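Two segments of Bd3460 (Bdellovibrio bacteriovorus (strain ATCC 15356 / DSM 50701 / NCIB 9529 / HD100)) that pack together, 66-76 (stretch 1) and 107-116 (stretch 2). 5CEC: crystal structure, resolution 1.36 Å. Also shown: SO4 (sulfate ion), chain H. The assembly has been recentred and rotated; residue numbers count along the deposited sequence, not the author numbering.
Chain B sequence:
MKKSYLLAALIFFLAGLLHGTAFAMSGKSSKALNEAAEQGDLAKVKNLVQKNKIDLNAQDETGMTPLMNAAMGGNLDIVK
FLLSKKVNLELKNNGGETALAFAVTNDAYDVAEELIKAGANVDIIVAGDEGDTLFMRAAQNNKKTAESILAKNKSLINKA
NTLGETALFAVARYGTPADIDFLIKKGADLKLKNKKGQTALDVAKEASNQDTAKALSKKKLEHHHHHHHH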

# COMPACT_ATOMS: atom_id res chain seq x y z
N PRO B 66 -21.62 -7.22 0.72
CA PRO B 66 -20.42 -7.47 1.51
C PRO B 66 -19.28 -8.07 0.70
O PRO B 66 -18.11 -7.69 0.89
N LEU B 67 -19.59 -9.06 -0.13
CA LEU B 67 -18.54 -9.72 -0.89
C LEU B 67 -17.83 -8.75 -1.83
O LEU B 67 -16.60 -8.82 -1.98
N MET B 68 -18.58 -7.89 -2.50
CA MET B 68 -17.96 -6.88 -3.38
C MET B 68 -17.03 -5.97 -2.60
O MET B 68 -15.95 -5.64 -3.08
N ASN B 69 -17.48 -5.52 -1.44
CA ASN B 69 -16.65 -4.71 -0.58
C ASN B 69 -15.37 -5.41 -0.16
O ASN B 69 -14.29 -4.81 -0.22
N ALA B 70 -15.46 -6.67 0.26
CA ALA B 70 -14.28 -7.42 0.68
C ALA B 70 -13.32 -7.62 -0.50
O ALA B 70 -12.10 -7.55 -0.33
N ALA B 71 -13.87 -7.92 -1.67
CA ALA B 71 -13.06 -8.13 -2.87
C ALA B 71 -12.32 -6.86 -3.30
O ALA B 71 -11.13 -6.92 -3.59
N MET B 72 -13.05 -5.75 -3.36
CA MET B 72 -12.49 -4.45 -3.75
C MET B 72 -11.36 -4.03 -2.82
O MET B 72 -10.36 -3.48 -3.24
N GLY B 73 -11.53 -4.33 -1.53
CA GLY B 73 -10.53 -3.98 -0.53
C GLY B 73 -9.39 -4.98 -0.41
O GLY B 73 -8.50 -4.79 0.42
N GLY B 74 -9.42 -6.05 -1.21
CA GLY B 74 -8.35 -7.04 -1.21
C GLY B 74 -8.26 -7.85 0.07
O GLY B 74 -7.16 -8.23 0.49
N ASN B 75 -9.41 -8.14 0.67
CA ASN B 75 -9.48 -8.71 2.00
C ASN B 75 -9.79 -10.20 1.87
O ASN B 75 -10.94 -10.62 1.94
N LEU B 76 -8.73 -10.97 1.67
CA LEU B 76 -8.85 -12.39 1.40
C LEU B 76 -9.49 -13.21 2.52
O LEU B 76 -10.37 -14.03 2.25
N ASP B 107 -6.71 -4.77 -8.43
CA ASP B 107 -5.44 -5.48 -8.30
C ASP B 107 -5.37 -6.38 -7.08
O ASP B 107 -4.29 -6.71 -6.60
N ALA B 108 -6.53 -6.90 -6.64
CA ALA B 108 -6.61 -7.89 -5.58
C ALA B 108 -6.60 -9.27 -6.21
O ALA B 108 -7.59 -9.99 -6.24
N TYR B 109 -5.45 -9.64 -6.76
CA TYR B 109 -5.33 -10.85 -7.54
C TYR B 109 -5.29 -12.12 -6.70
O TYR B 109 -5.72 -13.16 -7.18
N ASP B 110 -4.86 -12.03 -5.45
CA ASP B 110 -5.08 -13.15 -4.52
C ASP B 110 -6.58 -13.46 -4.33
O ASP B 110 -7.01 -14.63 -4.33
N VAL B 111 -7.36 -12.40 -4.17
CA VAL B 111 -8.80 -12.54 -4.05
C VAL B 111 -9.38 -13.08 -5.35
O VAL B 111 -10.24 -13.98 -5.34
N ALA B 112 -8.91 -12.56 -6.46
CA ALA B 112 -9.43 -13.01 -7.76
C ALA B 112 -9.20 -14.53 -7.89
O ALA B 112 -10.11 -15.27 -8.31
N GLU B 113 -7.99 -15.00 -7.55
CA GLU B 113 -7.72 -16.43 -7.61
C GLU B 113 -8.65 -17.24 -6.74
O GLU B 113 -9.13 -18.29 -7.17
N GLU B 114 -8.89 -16.74 -5.53
CA GLU B 114 -9.80 -17.40 -4.60
C GLU B 114 -11.19 -17.50 -5.21
O GLU B 114 -11.83 -18.53 -5.11
N LEU B 115 -11.68 -16.40 -5.78
CA LEU B 115 -13.03 -16.36 -6.35
C LEU B 115 -13.16 -17.28 -7.55
O LEU B 115 -14.16 -18.02 -7.68
N ILE B 116 -12.14 -17.31 -8.40
CA ILE B 116 -12.17 -18.22 -9.56
C ILE B 116 -12.19 -19.71 -9.11
O ILE B 116 -12.98 -20.48 -9.64

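The two stretches bury 399 Å² between them, both sides summed, and no hydrogen bond crosses the interface, so the contact rests on van der Waals packing. The helix axes approach to 10.1 Å at 137° between their N-to-C directions, and at the turn after the first helix the backbones come close, Gly74 CA lying 4.8 Å from Ala108 CA.

Leu76 gives up the most surface, 87 Å². Its CA-to-CB bond points sideways, but chi1 t and chi2 p carry the end of the side chain nearer to the second helix: CD1 lies 3.7 Å from Glu114 CB and CD2 4.0 Å from Asp110 OD2. The first of these is a contact with the aliphatic base of Glu114, a residue with chi1 t and chi2 p whose CA-to-CB bond points toward stretch 1. Asp110, chi1 p, also points toward stretch 1; its contact with Leu76 CD2 is with a methyl, not a polar partner.

Val111, with 62 Å² covered, points toward stretch 1 in the t rotamer, and its two methyls meet different parts of that stretch. CG1 sits 4.0 Å from Ala71 CB, on the last turn of the helix; CG2 faces the turn and the residue that follows it, 3.8 Å from Gly74 C and 4.2 Å from Leu76 CB.

Ala71 (49 Å²) extends the apolar seam, its CB 4.4 Å from Leu115 CD1. Leu115 (chi1 m, chi2 t) also points toward stretch 1, and its CD2 meets Leu67 CD2 at 4.3 Å. Leu67 starts sideways, but t and p bring its end nearer.

At the turn, Ala108 CB lies 3.6 Å from both Ala71 O and Gly74 CA. Gly74 has positive phi, which favours glycine, and ends the helix in a Schellman motif; an ideal CB there would come 3.6 Å from Ala108 CB.

A sulfate ion, probably from the crystallisation liquor, accepts a hydrogen bond from Leu76 N to its O2 at 2.9 Å, with an N-H...acceptor angle of 154°.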

# COMPACT_ATOMS: atom_id res chain seq x y z
CB PRO B 66 -20.91 -8.46 2.57
CG PRO B 66 -22.35 -8.11 2.74
CD PRO B 66 -22.84 -7.70 1.40
CB LEU B 67 -19.12 -10.90 -1.69
CG LEU B 67 -18.09 -11.74 -2.42
CD1 LEU B 67 -17.19 -12.47 -1.46
CD2 LEU B 67 -18.74 -12.69 -3.40
CB MET B 68 -19.00 -6.04 -4.10
CG MET B 68 -19.80 -6.77 -5.16
SD MET B 68 -21.21 -5.72 -5.57
CE MET B 68 -22.32 -6.93 -6.23
CB ASN B 69 -17.45 -4.29 0.65
CG ASN B 69 -18.30 -3.07 0.42
OD1 ASN B 69 -17.80 -1.96 0.45
ND2 ASN B 69 -19.59 -3.26 0.19
CB ALA B 70 -14.69 -8.76 1.24
CB ALA B 71 -13.91 -8.66 -3.99
CB MET B 72 -13.58 -3.37 -3.74
CG MET B 72 -13.11 -1.93 -3.98
SD MET B 72 -14.48 -0.80 -4.26
CE MET B 72 -15.49 -1.35 -2.94
CB ASN B 75 -10.48 -7.94 2.83
CG ASN B 75 -10.08 -6.48 2.97
OD1 ASN B 75 -8.91 -6.17 3.19
ND2 ASN B 75 -11.04 -5.58 2.85
CB LEU B 76 -7.48 -12.96 1.05
CG LEU B 76 -7.42 -14.42 0.66
CD1 LEU B 76 -8.30 -14.72 -0.54
CD2 LEU B 76 -5.97 -14.75 0.37
CB ASP B 107 -4.24 -4.51 -8.32
CG ASP B 107 -4.03 -3.82 -9.66
OD1 ASP B 107 -4.91 -3.79 -10.52
OD2 ASP B 107 -2.96 -3.28 -9.89
CB ALA B 108 -7.83 -7.68 -4.73
CB TYR B 109 -4.14 -10.74 -8.49
CG TYR B 109 -4.50 -9.89 -9.69
CD1 TYR B 109 -5.33 -10.39 -10.69
CD2 TYR B 109 -4.06 -8.56 -9.83
CE1 TYR B 109 -5.70 -9.64 -11.79
CE2 TYR B 109 -4.43 -7.79 -10.92
CZ TYR B 109 -5.24 -8.33 -11.91
OH TYR B 109 -5.60 -7.62 -13.02
CB ASP B 110 -4.39 -12.89 -3.16
CG ASP B 110 -4.81 -11.51 -2.46
OD1 ASP B 110 -5.40 -10.53 -3.10
OD2 ASP B 110 -4.54 -11.43 -1.24
CB VAL B 111 -9.46 -11.21 -3.65
CG1 VAL B 111 -10.97 -11.32 -3.78
CG2 VAL B 111 -9.09 -10.82 -2.22
CB ALA B 112 -8.74 -12.28 -8.91
CB GLU B 113 -6.26 -16.76 -7.28
CG GLU B 113 -5.29 -16.28 -8.35
CD GLU B 113 -5.49 -17.02 -9.64
OE1 GLU B 113 -5.17 -18.23 -9.69
OE2 GLU B 113 -6.04 -16.42 -10.57
CB GLU B 114 -9.84 -16.64 -3.27
CG GLU B 114 -10.65 -17.31 -2.17
CD GLU B 114 -10.00 -18.54 -1.57
OE1 GLU B 114 -8.78 -18.76 -1.73
OE2 GLU B 114 -10.74 -19.30 -0.91
CB LEU B 115 -13.45 -14.93 -6.70
CG LEU B 115 -13.74 -14.04 -5.49
CD1 LEU B 115 -13.83 -12.61 -5.94
CD2 LEU B 115 -15.01 -14.43 -4.77
CB ILE B 116 -10.98 -17.92 -10.52
CG1 ILE B 116 -11.15 -16.52 -11.13
CG2 ILE B 116 -10.88 -18.96 -11.63
CD1 ILE B 116 -9.92 -16.00 -11.83
S SO4 H . -5.81 -10.68 3.89
O1 SO4 H . -4.90 -11.83 3.60
O2 SO4 H . -6.19 -9.97 2.63
O3 SO4 H . -7.02 -11.19 4.56
O4 SO4 H . -5.06 -9.79 4.82